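Segregation and condensation protein A (Thermococcus onnurineus, PDB 6IVH) is probably the kleisin subunit of an archaeal Smc-based condensin, seen here as its N-terminal domain, and likely takes part in chromosome condensation and segregation. Local coordinates at residues 9-14 and 53-58; 28-33 and 102-107; 64-69 and 97-102. All coordinates share one frame; numbering follows the deposited sequence.

Interaction 1: residues 9-14 and 53-58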
ATOM      1  N   ILE A   9     -10.430  -2.948   9.306  1.00 39.89           N
ATOM      2  CA  ILE A   9      -9.938  -2.164   8.178  1.00 37.91           C
ATOM      3  C   ILE A   9      -8.974  -3.026   7.375  1.00 39.11           C
ATOM      4  O   ILE A   9      -7.973  -3.522   7.904  1.00 41.04           O
ATOM      5  CB  ILE A   9      -9.256  -0.874   8.656  1.00 35.98           C
ATOM      6  CG1 ILE A   9     -10.217  -0.025   9.491  1.00 41.17           C
ATOM      7  CG2 ILE A   9      -8.737  -0.079   7.470  1.00 38.53           C
ATOM      8  CD1 ILE A   9     -11.461   0.388   8.760  1.00 44.30           C
ATOM      9  N   THR A  10      -9.271  -3.206   6.103  1.00 36.49           N
ATOM     10  CA  THR A  10      -8.471  -4.034   5.220  1.00 39.50           C
ATOM     11  C   THR A  10      -7.512  -3.177   4.408  1.00 31.91           C
ATOM     12  O   THR A  10      -7.689  -1.959   4.304  1.00 29.75           O
ATOM     13  CB  THR A  10      -9.382  -4.831   4.281  1.00 43.22           C
ATOM     14  OG1 THR A  10     -10.118  -3.926   3.451  1.00 42.90           O
ATOM     15  CG2 THR A  10     -10.352  -5.689   5.085  1.00 36.28           C
ATOM     16  N   PRO A  11      -6.467  -3.779   3.829  1.00 31.60           N
ATOM     17  CA  PRO A  11      -5.565  -2.994   2.967  1.00 33.04           C
ATOM     18  C   PRO A  11      -6.276  -2.300   1.821  1.00 34.54           C
ATOM     19  O   PRO A  11      -5.874  -1.198   1.427  1.00 34.87           O
ATOM     20  CB  PRO A  11      -4.570  -4.043   2.451  1.00 37.38           C
ATOM     21  CG  PRO A  11      -4.597  -5.129   3.465  1.00 36.23           C
ATOM     22  CD  PRO A  11      -5.989  -5.161   4.019  1.00 30.98           C
ATOM     23  N   VAL A  12      -7.324  -2.915   1.270  1.00 31.29           N
ATOM     24  CA  VAL A  12      -8.043  -2.303   0.158  1.00 34.21           C
ATOM     25  C   VAL A  12      -8.780  -1.053   0.622  1.00 40.84           C
ATOM     26  O   VAL A  12      -8.839  -0.048  -0.099  1.00 36.55           O
ATOM     27  CB  VAL A  12      -8.999  -3.326  -0.480  1.00 38.99           C
ATOM     28  CG1 VAL A  12      -9.713  -2.715  -1.678  1.00 34.95           C
ATOM     29  CG2 VAL A  12      -8.236  -4.582  -0.882  1.00 39.17           C
ATOM     30  N   ASP A  13      -9.344  -1.094   1.835  1.00 38.60           N
ATOM     31  CA  ASP A  13     -10.050   0.062   2.383  1.00 33.26           C
ATOM     32  C   ASP A  13      -9.164   1.302   2.381  1.00 37.80           C
ATOM     33  O   ASP A  13      -9.591   2.385   1.966  1.00 38.22           O
ATOM     34  CB  ASP A  13     -10.533  -0.242   3.801  1.00 36.28           C
ATOM     35  CG  ASP A  13     -11.623  -1.292   3.837  1.00 37.72           C
ATOM     36  OD1 ASP A  13     -12.446  -1.329   2.900  1.00 39.72           O
ATOM     37  OD2 ASP A  13     -11.656  -2.080   4.806  1.00 42.44           O
ATOM     38  N   ILE A  14      -7.921   1.160   2.842  1.00 36.86           N
ATOM     39  CA  ILE A  14      -7.026   2.309   2.917  1.00 35.64           C
ATOM     40  C   ILE A  14      -6.642   2.782   1.520  1.00 39.17           C
ATOM     41  O   ILE A  14      -6.598   3.989   1.249  1.00 35.92           O
ATOM     42  CB  ILE A  14      -5.790   1.965   3.767  1.00 36.84           C
ATOM     43  CG1 ILE A  14      -6.218   1.573   5.186  1.00 31.42           C
ATOM     44  CG2 ILE A  14      -4.816   3.132   3.792  1.00 39.14           C
ATOM     45  CD1 ILE A  14      -5.077   1.130   6.077  1.00 30.97           C
ATOM     46  N   SER A  53      -7.069  -4.738  10.322  1.00 41.23           N
ATOM     47  CA  SER A  53      -6.720  -6.140  10.147  1.00 37.47           C
ATOM     48  C   SER A  53      -5.206  -6.336  10.140  1.00 40.88           C
ATOM     49  O   SER A  53      -4.428  -5.393   9.963  1.00 37.31           O
ATOM     50  CB  SER A  53      -7.312  -6.684   8.845  1.00 41.66           C
ATOM     51  OG  SER A  53      -6.682  -6.101   7.716  1.00 43.09           O
ATOM     52  N   ALA A  54      -4.793  -7.593  10.333  1.00 45.64           N
ATOM     53  CA  ALA A  54      -3.375  -7.925  10.265  1.00 38.34           C
ATOM     54  C   ALA A  54      -2.821  -7.722   8.862  1.00 36.56           C
ATOM     55  O   ALA A  54      -1.665  -7.312   8.709  1.00 35.40           O
ATOM     56  CB  ALA A  54      -3.145  -9.365  10.724  1.00 26.55           C
ATOM     57  N   ARG A  55      -3.626  -7.997   7.832  1.00 32.50           N
ATOM     58  CA  ARG A  55      -3.160  -7.803   6.463  1.00 40.34           C
ATOM     59  C   ARG A  55      -2.848  -6.337   6.193  1.00 37.06           C
ATOM     60  O   ARG A  55      -1.869  -6.020   5.508  1.00 43.93           O
ATOM     61  CB  ARG A  55      -4.200  -8.329   5.471  1.00 41.84           C
ATOM     62  CG  ARG A  55      -4.635  -9.759   5.751  1.00 48.69           C
ATOM     63  CD  ARG A  55      -5.693 -10.246   4.770  1.00 62.47           C
ATOM     64  NE  ARG A  55      -5.118 -10.719   3.514  1.00 61.51           N
ATOM     65  CZ  ARG A  55      -5.235 -10.086   2.351  1.00 66.89           C
ATOM     66  NH1 ARG A  55      -5.911  -8.948   2.278  1.00 71.77           N
ATOM     67  NH2 ARG A  55      -4.679 -10.594   1.259  1.00 66.65           N
ATOM     68  N   ALA A  56      -3.661  -5.427   6.735  1.00 36.81           N
ATOM     69  CA  ALA A  56      -3.372  -4.004   6.594  1.00 35.44           C
ATOM     70  C   ALA A  56      -2.087  -3.618   7.317  1.00 34.23           C
ATOM     71  O   ALA A  56      -1.385  -2.698   6.880  1.00 29.25           O
ATOM     72  CB  ALA A  56      -4.545  -3.173   7.112  1.00 31.59           C
ATOM     73  N   ILE A  57      -1.766  -4.299   8.417  1.00 27.92           N
ATOM     74  CA  ILE A  57      -0.494  -4.061   9.089  1.00 30.54           C
ATOM     75  C   ILE A  57       0.652  -4.641   8.271  1.00 33.22           C
ATOM     76  O   ILE A  57       1.689  -3.994   8.083  1.00 35.95           O
ATOM     77  CB  ILE A  57      -0.528  -4.644  10.514  1.00 38.72           C
ATOM     78  CG1 ILE A  57      -1.576  -3.921  11.367  1.00 35.69           C
ATOM     79  CG2 ILE A  57       0.842  -4.564  11.159  1.00 33.51           C
ATOM     80  CD1 ILE A  57      -1.758  -4.517  12.748  1.00 40.20           C
ATOM     81  N   LEU A  58       0.480  -5.865   7.763  1.00 36.65           N
ATOM     82  CA  LEU A  58       1.518  -6.495   6.954  1.00 33.66           C
ATOM     83  C   LEU A  58       1.732  -5.760   5.635  1.00 37.86           C
ATOM     84  O   LEU A  58       2.862  -5.711   5.132  1.00 36.06           O
ATOM     85  CB  LEU A  58       1.156  -7.958   6.694  1.00 34.66           C
ATOM     86  CG  LEU A  58       2.046  -8.755   5.737  1.00 33.91           C
ATOM     87  CD1 LEU A  58       3.477  -8.808   6.244  1.00 42.94           C
ATOM     88  CD2 LEU A  58       1.490 -10.155   5.544  1.00 44.47           C
TER
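Ser53 takes hold of Ile9 O with two donors, and this polar pair joins the start of helix 54-72 to the chain just ahead of helix 11-20. Ser53 N gives a nearly straight bond to Ile9 O (2.9 Å, 165° at the hydrogen), and Ser53 OG donates to Ile9 O at the same 2.9 Å. The two donors approach the carbonyl from one face of its plane, each somewhat tilted out of it. Ser53 OG sits between the backbone N and the carbonyl carbon of its own residue (chi1 68°), where it also accepts from Ala56 N at 3.2 Å as the N-cap of helix 54-72.

Helix 11-20 has its own start, a capping box between Thr10 and Asp13. Thr10 N meets Asp13 OD2 on its anti side at 2.9 Å, while Thr10 OG1 donates to Asp13 OD2 from above the carboxylate plane at 2.8 Å. The return bond, from Asp13 N to Thr10 OG1, is weak.

The apolar part is built on Pro11. Its ring lies against the peptide between Arg55 and Ala56, with Pro11 CG 3.4 Å from Ala56 N, and Arg55 CB flanks the same ring. Ala56 CB fits beside Pro11 CD (4.0 Å) and faces Ile9 O, with Ile14 CD1 at the limit of contact. Ile14 packs further on Tyr38 and Leu42 of helix 31-47, and the guanidinium of Arg55 turns to a salt bridge with Glu119 of helix 107-120.

The Ser53 hydroxyl thus serves both as the cap of helix 54-72, accepting from Ala56 N, and as a second donor, beside Ser53 N, to Ile9 O just ahead of helix 11-20; the positive end of helix 11-20 would probably stabilise the ionised form of Asp13.

Interaction 2: residues 28-33 and 102-107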
ATOM      1  N   ASN A  28      -1.143   6.568 -12.557  1.00 65.49           N
ATOM      2  CA  ASN A  28       0.290   6.635 -12.249  1.00 68.78           C
ATOM      3  C   ASN A  28       0.471   6.799 -10.735  1.00 69.77           C
ATOM      4  O   ASN A  28       0.426   7.889 -10.161  1.00 69.85           O
ATOM      5  CB  ASN A  28       1.017   7.722 -13.103  1.00 69.06           C
ATOM      6  CG  ASN A  28       0.875   9.152 -12.577  1.00 84.57           C
ATOM      7  OD1 ASN A  28      -0.120   9.525 -11.967  1.00 78.70           O
ATOM      8  ND2 ASN A  28       1.891   9.967 -12.846  1.00 90.25           N
ATOM      9  N   ILE A  29       0.665   5.672 -10.063  1.00 69.15           N
ATOM     10  CA  ILE A  29       0.912   5.658  -8.627  1.00 65.39           C
ATOM     11  C   ILE A  29       2.414   5.651  -8.397  1.00 62.21           C
ATOM     12  O   ILE A  29       3.140   4.858  -9.008  1.00 69.80           O
ATOM     13  CB  ILE A  29       0.250   4.439  -7.962  1.00 63.22           C
ATOM     14  CG1 ILE A  29      -1.236   4.357  -8.320  1.00 62.73           C
ATOM     15  CG2 ILE A  29       0.439   4.491  -6.455  1.00 61.23           C
ATOM     16  CD1 ILE A  29      -1.948   3.210  -7.642  1.00 57.35           C
ATOM     17  N   ASP A  30       2.887   6.532  -7.521  1.00 62.31           N
ATOM     18  CA  ASP A  30       4.288   6.538  -7.110  1.00 57.70           C
ATOM     19  C   ASP A  30       4.407   5.702  -5.840  1.00 53.60           C
ATOM     20  O   ASP A  30       3.949   6.120  -4.771  1.00 56.03           O
ATOM     21  CB  ASP A  30       4.781   7.967  -6.888  1.00 56.21           C
ATOM     22  CG  ASP A  30       6.299   8.058  -6.805  1.00 58.10           C
ATOM     23  OD1 ASP A  30       6.945   7.055  -6.436  1.00 53.69           O
ATOM     24  OD2 ASP A  30       6.846   9.139  -7.113  1.00 61.40           O
ATOM     25  N   ILE A  31       5.026   4.522  -5.956  1.00 49.23           N
ATOM     26  CA  ILE A  31       5.069   3.587  -4.832  1.00 48.64           C
ATOM     27  C   ILE A  31       5.856   4.169  -3.665  1.00 52.41           C
ATOM     28  O   ILE A  31       5.609   3.821  -2.503  1.00 50.10           O
ATOM     29  CB  ILE A  31       5.643   2.227  -5.285  1.00 48.59           C
ATOM     30  CG1 ILE A  31       5.443   1.167  -4.202  1.00 45.03           C
ATOM     31  CG2 ILE A  31       7.117   2.347  -5.620  1.00 48.85           C
ATOM     32  CD1 ILE A  31       3.997   0.926  -3.851  1.00 49.65           C
ATOM     33  N   VAL A  32       6.806   5.064  -3.944  1.00 50.86           N
ATOM     34  CA  VAL A  32       7.532   5.733  -2.870  1.00 46.68           C
ATOM     35  C   VAL A  32       6.629   6.742  -2.172  1.00 48.88           C
ATOM     36  O   VAL A  32       6.578   6.809  -0.938  1.00 52.40           O
ATOM     37  CB  VAL A  32       8.808   6.397  -3.419  1.00 55.47           C
ATOM     38  CG1 VAL A  32       9.530   7.160  -2.320  1.00 52.57           C
ATOM     39  CG2 VAL A  32       9.725   5.352  -4.040  1.00 51.56           C
ATOM     40  N   ASP A  33       5.894   7.535  -2.952  1.00 52.64           N
ATOM     41  CA  ASP A  33       4.982   8.507  -2.362  1.00 51.40           C
ATOM     42  C   ASP A  33       3.741   7.836  -1.788  1.00 49.81           C
ATOM     43  O   ASP A  33       3.161   8.336  -0.818  1.00 47.35           O
ATOM     44  CB  ASP A  33       4.588   9.554  -3.404  1.00 58.19           C
ATOM     45  CG  ASP A  33       5.790  10.274  -3.987  1.00 66.66           C
ATOM     46  OD1 ASP A  33       6.856  10.285  -3.333  1.00 65.90           O
ATOM     47  OD2 ASP A  33       5.668  10.831  -5.099  1.00 67.97           O
ATOM     48  N   GLU A 102       9.437  -2.121 -10.186  1.00 75.49           N
ATOM     49  CA  GLU A 102       8.809  -0.962 -10.801  1.00 72.69           C
ATOM     50  C   GLU A 102       8.668   0.150  -9.769  1.00 67.67           C
ATOM     51  O   GLU A 102       8.488  -0.107  -8.574  1.00 65.39           O
ATOM     52  CB  GLU A 102       7.429  -1.323 -11.376  1.00 76.75           C
ATOM     53  CG  GLU A 102       7.341  -2.716 -12.013  1.00 84.21           C
ATOM     54  CD  GLU A 102       7.445  -2.694 -13.530  1.00 87.74           C
ATOM     55  OE1 GLU A 102       6.849  -3.578 -14.176  1.00 96.34           O
ATOM     56  OE2 GLU A 102       8.144  -1.813 -14.068  1.00 82.93           O
ATOM     57  N   ARG A 103       8.744   1.394 -10.241  1.00 65.05           N
ATOM     58  CA  ARG A 103       8.466   2.544  -9.392  1.00 60.93           C
ATOM     59  C   ARG A 103       7.043   3.067  -9.543  1.00 60.83           C
ATOM     60  O   ARG A 103       6.448   3.505  -8.554  1.00 64.29           O
ATOM     61  CB  ARG A 103       9.459   3.678  -9.680  1.00 53.47           C
ATOM     62  CG  ARG A 103       9.019   5.034  -9.145  1.00 56.94           C
ATOM     63  CD  ARG A 103      10.089   5.705  -8.312  1.00 60.18           C
ATOM     64  NE  ARG A 103       9.526   6.811  -7.544  1.00 52.76           N
ATOM     65  CZ  ARG A 103      10.248   7.757  -6.958  1.00 51.54           C
ATOM     66  NH1 ARG A 103      11.569   7.736  -7.054  1.00 54.24           N
ATOM     67  NH2 ARG A 103       9.648   8.725  -6.279  1.00 51.80           N
ATOM     68  N   TYR A 104       6.475   3.006 -10.744  1.00 57.39           N
ATOM     69  CA  TYR A 104       5.130   3.498 -11.004  1.00 55.43           C
ATOM     70  C   TYR A 104       4.206   2.333 -11.335  1.00 57.81           C
ATOM     71  O   TYR A 104       4.549   1.472 -12.152  1.00 62.69           O
ATOM     72  CB  TYR A 104       5.137   4.526 -12.137  1.00 53.92           C
ATOM     73  CG  TYR A 104       5.923   5.775 -11.802  1.00 54.28           C
ATOM     74  CD1 TYR A 104       5.315   6.858 -11.177  1.00 58.48           C
ATOM     75  CD2 TYR A 104       7.276   5.868 -12.100  1.00 57.67           C
ATOM     76  CE1 TYR A 104       6.033   7.999 -10.864  1.00 58.02           C
ATOM     77  CE2 TYR A 104       8.002   7.005 -11.792  1.00 64.55           C
ATOM     78  CZ  TYR A 104       7.376   8.066 -11.172  1.00 63.86           C
ATOM     79  OH  TYR A 104       8.098   9.197 -10.866  1.00 65.90           O
ATOM     80  N   TYR A 105       3.037   2.311 -10.693  1.00 58.19           N
ATOM     81  CA  TYR A 105       2.050   1.256 -10.869  1.00 59.05           C
ATOM     82  C   TYR A 105       0.701   1.857 -11.236  1.00 64.05           C
ATOM     83  O   TYR A 105       0.427   3.032 -10.980  1.00 62.10           O
ATOM     84  CB  TYR A 105       1.875   0.411  -9.595  1.00 53.18           C
ATOM     85  CG  TYR A 105       3.017  -0.522  -9.271  1.00 57.49           C
ATOM     86  CD1 TYR A 105       2.885  -1.894  -9.439  1.00 54.27           C
ATOM     87  CD2 TYR A 105       4.218  -0.034  -8.779  1.00 60.36           C
ATOM     88  CE1 TYR A 105       3.922  -2.753  -9.136  1.00 54.77           C
ATOM     89  CE2 TYR A 105       5.262  -0.885  -8.474  1.00 61.20           C
ATOM     90  CZ  TYR A 105       5.108  -2.242  -8.653  1.00 56.74           C
ATOM     91  OH  TYR A 105       6.148  -3.088  -8.349  1.00 77.60           O
ATOM     92  N   THR A 106      -0.143   1.028 -11.839  1.00 62.32           N
ATOM     93  CA  THR A 106      -1.566   1.316 -11.890  1.00 63.77           C
ATOM     94  C   THR A 106      -2.236   0.698 -10.667  1.00 62.74           C
ATOM     95  O   THR A 106      -1.649  -0.117  -9.952  1.00 61.11           O
ATOM     96  CB  THR A 106      -2.191   0.788 -13.183  1.00 62.82           C
ATOM     97  OG1 THR A 106      -2.023  -0.633 -13.258  1.00 59.93           O
ATOM     98  CG2 THR A 106      -1.539   1.440 -14.393  1.00 67.86           C
ATOM     99  N   PHE A 107      -3.485   1.100 -10.420  1.00 60.00           N
ATOM    100  CA  PHE A 107      -4.152   0.655  -9.201  1.00 60.76           C
ATOM    101  C   PHE A 107      -4.415  -0.845  -9.224  1.00 64.12           C
ATOM    102  O   PHE A 107      -4.195  -1.531  -8.220  1.00 61.41           O
ATOM    103  CB  PHE A 107      -5.452   1.427  -8.991  1.00 61.95           C
ATOM    104  CG  PHE A 107      -6.069   1.200  -7.643  1.00 61.26           C
ATOM    105  CD1 PHE A 107      -7.239   0.471  -7.513  1.00 62.00           C
ATOM    106  CD2 PHE A 107      -5.464   1.698  -6.499  1.00 55.42           C
ATOM    107  CE1 PHE A 107      -7.802   0.258  -6.269  1.00 61.20           C
ATOM    108  CE2 PHE A 107      -6.020   1.485  -5.254  1.00 49.62           C
ATOM    109  CZ  PHE A 107      -7.193   0.766  -5.139  1.00 53.75           C
TER
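Asp30 OD1 is gripped by Arg103 NE at 2.8 Å on its syn side and by Val32 N at 3.2 Å on its anti side, the two donors coming from opposite faces of the carboxylate plane. Arg103 NH2 takes the syn lone pair of Asp30 OD2 at 3.0 Å, making the salt bridge side-on, with the two flat groups turned 52° apart. Asp30 CG lies anti to the backbone N (chi1 -165°), on the way to the arginine, while Val32 CG2 sits 3.7 Å above the guanidinium plane, over its centre. An alanine in place of Asp30 would probably leave Arg103 without its carboxylate mate, free to turn, and Val32 N without its cap.

Strands 29-30 and 104-105 form a short two-stranded antiparallel sheet in the kleisin N-terminal domain, from which helix 31-47 departs directly, Asp30 being its N-cap. Ile29 and Tyr105 are its hydrogen-bonded pair, with Ile29 N to Tyr105 O at 2.8 Å and Tyr105 N to Ile29 O at 3.1 Å. Ile31 N continues the pairing to Arg103 O, nearly along the C=O axis.

On the face carrying Ile29 and Tyr105, Ile31 CB reaches Tyr105 CD2, and Leu110 of helix 107-120 packs on Ile29, Ile31 and Tyr105. Ile29 CD1 meets the edge of the Phe107 ring, 4.0 Å from Phe107 CD2.

Interaction 3: residues 64-69 and 97-102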
ATOM      1  N   VAL A  64       6.771  -0.633   2.292  1.00 32.14           N
ATOM      2  CA  VAL A  64       8.067  -0.057   2.632  1.00 37.77           C
ATOM      3  C   VAL A  64       9.173  -0.724   1.824  1.00 37.88           C
ATOM      4  O   VAL A  64      10.084  -0.054   1.322  1.00 35.83           O
ATOM      5  CB  VAL A  64       8.321  -0.164   4.147  1.00 39.99           C
ATOM      6  CG1 VAL A  64       9.758   0.217   4.472  1.00 38.90           C
ATOM      7  CG2 VAL A  64       7.357   0.732   4.906  1.00 36.19           C
ATOM      8  N   ARG A  65       9.106  -2.050   1.672  1.00 32.97           N
ATOM      9  CA  ARG A  65      10.096  -2.743   0.853  1.00 41.15           C
ATOM     10  C   ARG A  65       9.966  -2.361  -0.615  1.00 39.75           C
ATOM     11  O   ARG A  65      10.974  -2.146  -1.298  1.00 39.68           O
ATOM     12  CB  ARG A  65       9.963  -4.255   1.023  1.00 39.86           C
ATOM     13  CG  ARG A  65      10.818  -5.051   0.043  1.00 40.25           C
ATOM     14  CD  ARG A  65      10.605  -6.549   0.189  1.00 38.46           C
ATOM     15  NE  ARG A  65       9.203  -6.925   0.023  1.00 46.72           N
ATOM     16  CZ  ARG A  65       8.614  -7.126  -1.151  1.00 39.86           C
ATOM     17  NH1 ARG A  65       9.302  -6.979  -2.276  1.00 44.40           N
ATOM     18  NH2 ARG A  65       7.333  -7.469  -1.201  1.00 34.79           N
HETATM   19  N   MSE A  66       8.738  -2.265  -1.116  1.00 36.28           N
HETATM   20  CA  MSE A  66       8.517  -1.943  -2.520  1.00 39.99           C
HETATM   21  C   MSE A  66       8.981  -0.529  -2.851  1.00 41.28           C
HETATM   22  O   MSE A  66       9.361  -0.246  -3.989  1.00 44.45           O
HETATM   23  CB  MSE A  66       7.040  -2.114  -2.883  1.00 32.69           C
HETATM   24  CG  MSE A  66       6.569  -3.556  -2.834  1.00 35.76           C
HETATM   25 SE   MSE A  66       4.680  -3.753  -3.249  0.41 24.40          SE
HETATM   26  CE  MSE A  66       4.734  -3.196  -5.114  1.00 48.28           C
ATOM     27  N   LYS A  67       8.954   0.357  -1.856  1.00 36.94           N
ATOM     28  CA  LYS A  67       9.443   1.713  -2.062  1.00 45.95           C
ATOM     29  C   LYS A  67      10.948   1.825  -1.859  1.00 51.45           C
ATOM     30  O   LYS A  67      11.582   2.698  -2.463  1.00 48.70           O
ATOM     31  CB  LYS A  67       8.715   2.695  -1.135  1.00 44.32           C
ATOM     32  CG  LYS A  67       9.506   3.153   0.082  1.00 44.02           C
ATOM     33  CD  LYS A  67       8.993   4.497   0.587  1.00 50.38           C
ATOM     34  CE  LYS A  67       9.748   4.965   1.825  1.00 54.11           C
ATOM     35  NZ  LYS A  67       9.472   4.112   3.017  1.00 45.45           N
ATOM     36  N   SER A  68      11.535   0.958  -1.030  1.00 47.19           N
ATOM     37  CA  SER A  68      12.986   0.947  -0.886  1.00 47.24           C
ATOM     38  C   SER A  68      13.649   0.433  -2.157  1.00 50.12           C
ATOM     39  O   SER A  68      14.630   1.014  -2.637  1.00 55.23           O
ATOM     40  CB  SER A  68      13.394   0.094   0.315  1.00 43.09           C
ATOM     41  OG  SER A  68      12.950   0.665   1.533  1.00 44.58           O
ATOM     42  N   GLU A  69      13.125  -0.660  -2.715  1.00 46.77           N
ATOM     43  CA  GLU A  69      13.676  -1.188  -3.957  1.00 50.11           C
ATOM     44  C   GLU A  69      13.435  -0.228  -5.116  1.00 52.42           C
ATOM     45  O   GLU A  69      14.286  -0.092  -6.001  1.00 54.16           O
ATOM     46  CB  GLU A  69      13.074  -2.562  -4.251  1.00 49.61           C
ATOM     47  CG  GLU A  69      13.204  -3.543  -3.097  1.00 49.83           C
ATOM     48  CD  GLU A  69      12.495  -4.858  -3.361  1.00 63.43           C
ATOM     49  OE1 GLU A  69      13.153  -5.917  -3.277  1.00 65.37           O
ATOM     50  OE2 GLU A  69      11.279  -4.834  -3.655  1.00 57.20           O
ATOM     51  N   PRO A  97      16.005  -7.271  -4.636  1.00 75.93           N
ATOM     52  CA  PRO A  97      15.345  -7.346  -5.941  1.00 82.05           C
ATOM     53  C   PRO A  97      14.647  -8.684  -6.181  1.00 91.69           C
ATOM     54  O   PRO A  97      13.610  -8.946  -5.567  1.00 94.59           O
ATOM     55  CB  PRO A  97      16.504  -7.146  -6.925  1.00 83.81           C
ATOM     56  CG  PRO A  97      17.769  -7.492  -6.149  1.00 81.41           C
ATOM     57  CD  PRO A  97      17.401  -7.729  -4.705  1.00 78.85           C
ATOM     58  N   LEU A  98      15.223  -9.509  -7.056  1.00 90.65           N
ATOM     59  CA  LEU A  98      14.647 -10.794  -7.459  1.00 88.82           C
ATOM     60  C   LEU A  98      13.195 -10.606  -7.906  1.00 88.90           C
ATOM     61  O   LEU A  98      12.270 -11.293  -7.467  1.00 86.03           O
ATOM     62  CB  LEU A  98      14.812 -11.837  -6.339  1.00 90.47           C
ATOM     63  CG  LEU A  98      14.217 -13.263  -6.291  1.00 90.19           C
ATOM     64  CD1 LEU A  98      12.879 -13.417  -5.526  1.00 86.17           C
ATOM     65  CD2 LEU A  98      14.171 -13.904  -7.686  1.00 85.01           C
ATOM     66  N   ARG A  99      13.010  -9.630  -8.793  1.00 87.33           N
ATOM     67  CA  ARG A  99      11.746  -9.331  -9.459  1.00 85.38           C
ATOM     68  C   ARG A  99      11.993  -8.124 -10.353  1.00 85.15           C
ATOM     69  O   ARG A  99      12.994  -7.415 -10.207  1.00 89.58           O
ATOM     70  CB  ARG A  99      10.594  -9.037  -8.489  1.00 85.04           C
ATOM     71  CG  ARG A  99      10.676  -7.682  -7.798  1.00 87.94           C
ATOM     72  CD  ARG A  99       9.373  -7.348  -7.078  1.00 82.56           C
ATOM     73  NE  ARG A  99       9.426  -6.050  -6.407  1.00 85.00           N
ATOM     74  CZ  ARG A  99       9.024  -4.906  -6.954  1.00 85.00           C
ATOM     75  NH1 ARG A  99       8.527  -4.894  -8.184  1.00 83.37           N
ATOM     76  NH2 ARG A  99       9.112  -3.772  -6.268  1.00 71.81           N
ATOM     77  N   ARG A 100      11.072  -7.903 -11.286  1.00 83.78           N
ATOM     78  CA  ARG A 100      11.053  -6.666 -12.061  1.00 82.34           C
ATOM     79  C   ARG A 100      10.581  -5.547 -11.143  1.00 88.16           C
ATOM     80  O   ARG A 100       9.384  -5.408 -10.876  1.00 94.69           O
ATOM     81  CB  ARG A 100      10.148  -6.805 -13.280  1.00 79.24           C
ATOM     82  CG  ARG A 100      10.547  -5.933 -14.460  1.00 76.88           C
ATOM     83  CD  ARG A 100       9.727  -6.279 -15.688  1.00 82.78           C
ATOM     84  NE  ARG A 100       9.772  -7.711 -15.955  1.00 80.89           N
ATOM     85  CZ  ARG A 100      10.649  -8.294 -16.765  1.00 75.89           C
ATOM     86  NH1 ARG A 100      11.558  -7.568 -17.398  1.00 81.71           N
ATOM     87  NH2 ARG A 100      10.619  -9.604 -16.937  1.00 68.46           N
ATOM     88  N   VAL A 101      11.520  -4.753 -10.639  1.00 81.93           N
ATOM     89  CA  VAL A 101      11.204  -3.704  -9.675  1.00 72.98           C
ATOM     90  C   VAL A 101      10.697  -2.477 -10.422  1.00 69.95           C
ATOM     91  O   VAL A 101      11.434  -1.864 -11.201  1.00 72.09           O
ATOM     92  CB  VAL A 101      12.423  -3.361  -8.807  1.00 73.93           C
ATOM     93  CG1 VAL A 101      12.199  -2.050  -8.075  1.00 68.43           C
ATOM     94  CG2 VAL A 101      12.689  -4.478  -7.811  1.00 75.69           C
ATOM     95  N   GLU A 102       9.437  -2.121 -10.186  1.00 75.49           N
ATOM     96  CA  GLU A 102       8.809  -0.962 -10.801  1.00 72.69           C
ATOM     97  C   GLU A 102       8.668   0.150  -9.769  1.00 67.67           C
ATOM     98  O   GLU A 102       8.488  -0.107  -8.574  1.00 65.39           O
ATOM     99  CB  GLU A 102       7.429  -1.323 -11.376  1.00 76.75           C
ATOM    100  CG  GLU A 102       7.341  -2.716 -12.013  1.00 84.21           C
ATOM    101  CD  GLU A 102       7.445  -2.694 -13.530  1.00 87.74           C
ATOM    102  OE1 GLU A 102       6.849  -3.578 -14.176  1.00 96.34           O
ATOM    103  OE2 GLU A 102       8.144  -1.813 -14.068  1.00 82.93           O
TER
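Glu69 CG stands anti to its carbonyl carbon (chi1 -53°), and Arg99 CG lies between its own backbone N and carbonyl carbon, the crowded position (chi1 73°); from these starts both chains run out extended and bring carboxylate and guanidinium together. The result is a salt-bridge network of Arg65, Glu69 and Arg99 on the outer side of helix 54-72, where the loop leading to strand 104-105 passes over it.

Glu69 OE2 is the centre of the network. Arg99 NE comes to 3.5 Å from Glu69 OE2, a salt bridge at the long end, and OE2 lies at the edge of the guanidinium, near its plane. The side chains cross obliquely, with their flat groups 54° apart. From one helical turn earlier, Arg65 NH1 reaches Glu69 OE2 at 3.2 Å in a weak hydrogen bond that is part of a second salt bridge. The two arginines therefore converge on one oxygen, Arg65 NH1 and Arg99 NE being 4.2 Å apart, and the carboxylate they share probably offsets their repulsion and is likely to stay ionised.

Val101 supplies the apolar half of the contact. Its CG2 sits 3.7 Å above the guanidinium plane of Arg99, over its centre, so a neighbour from the same loop covers one face of the charged group. Val101 CG2 and CG1 also lie against Glu69 CB, and Tyr73, just past helix 54-72, touches Val101 and Pro97. Met66, a selenomethionine, is a looser neighbour, its O at the edge of the Arg99 guanidinium and its CG near Arg99 NH2. Arg99 NH1 makes a weak hydrogen bond to Tyr105 OH, which links this loop to the strand that follows.

Closest to the helix backbone is Val101 CG1, 3.5 Å from Glu69 O.

In the fold
Interactions 1 and 3 both use helix 54-72, one at its start and the other further along, on opposite sides of the chain's centre and about 20 Å apart between centres. Interaction 1 is partly buried and rests on two Ser53 bonds to one carbonyl and on proline packing, beside two capped helix starts. Interaction 2, also partly buried, joins backbone sheet bonds and an apolar face to a two-nitrogen salt bridge. Interaction 3 is a surface contact held by longer charge pairs and has no hydrogen bond between its segments. It is nested in the loop that interaction 2 closes; the two share Glu102 and touch, their centres about 11 Å apart.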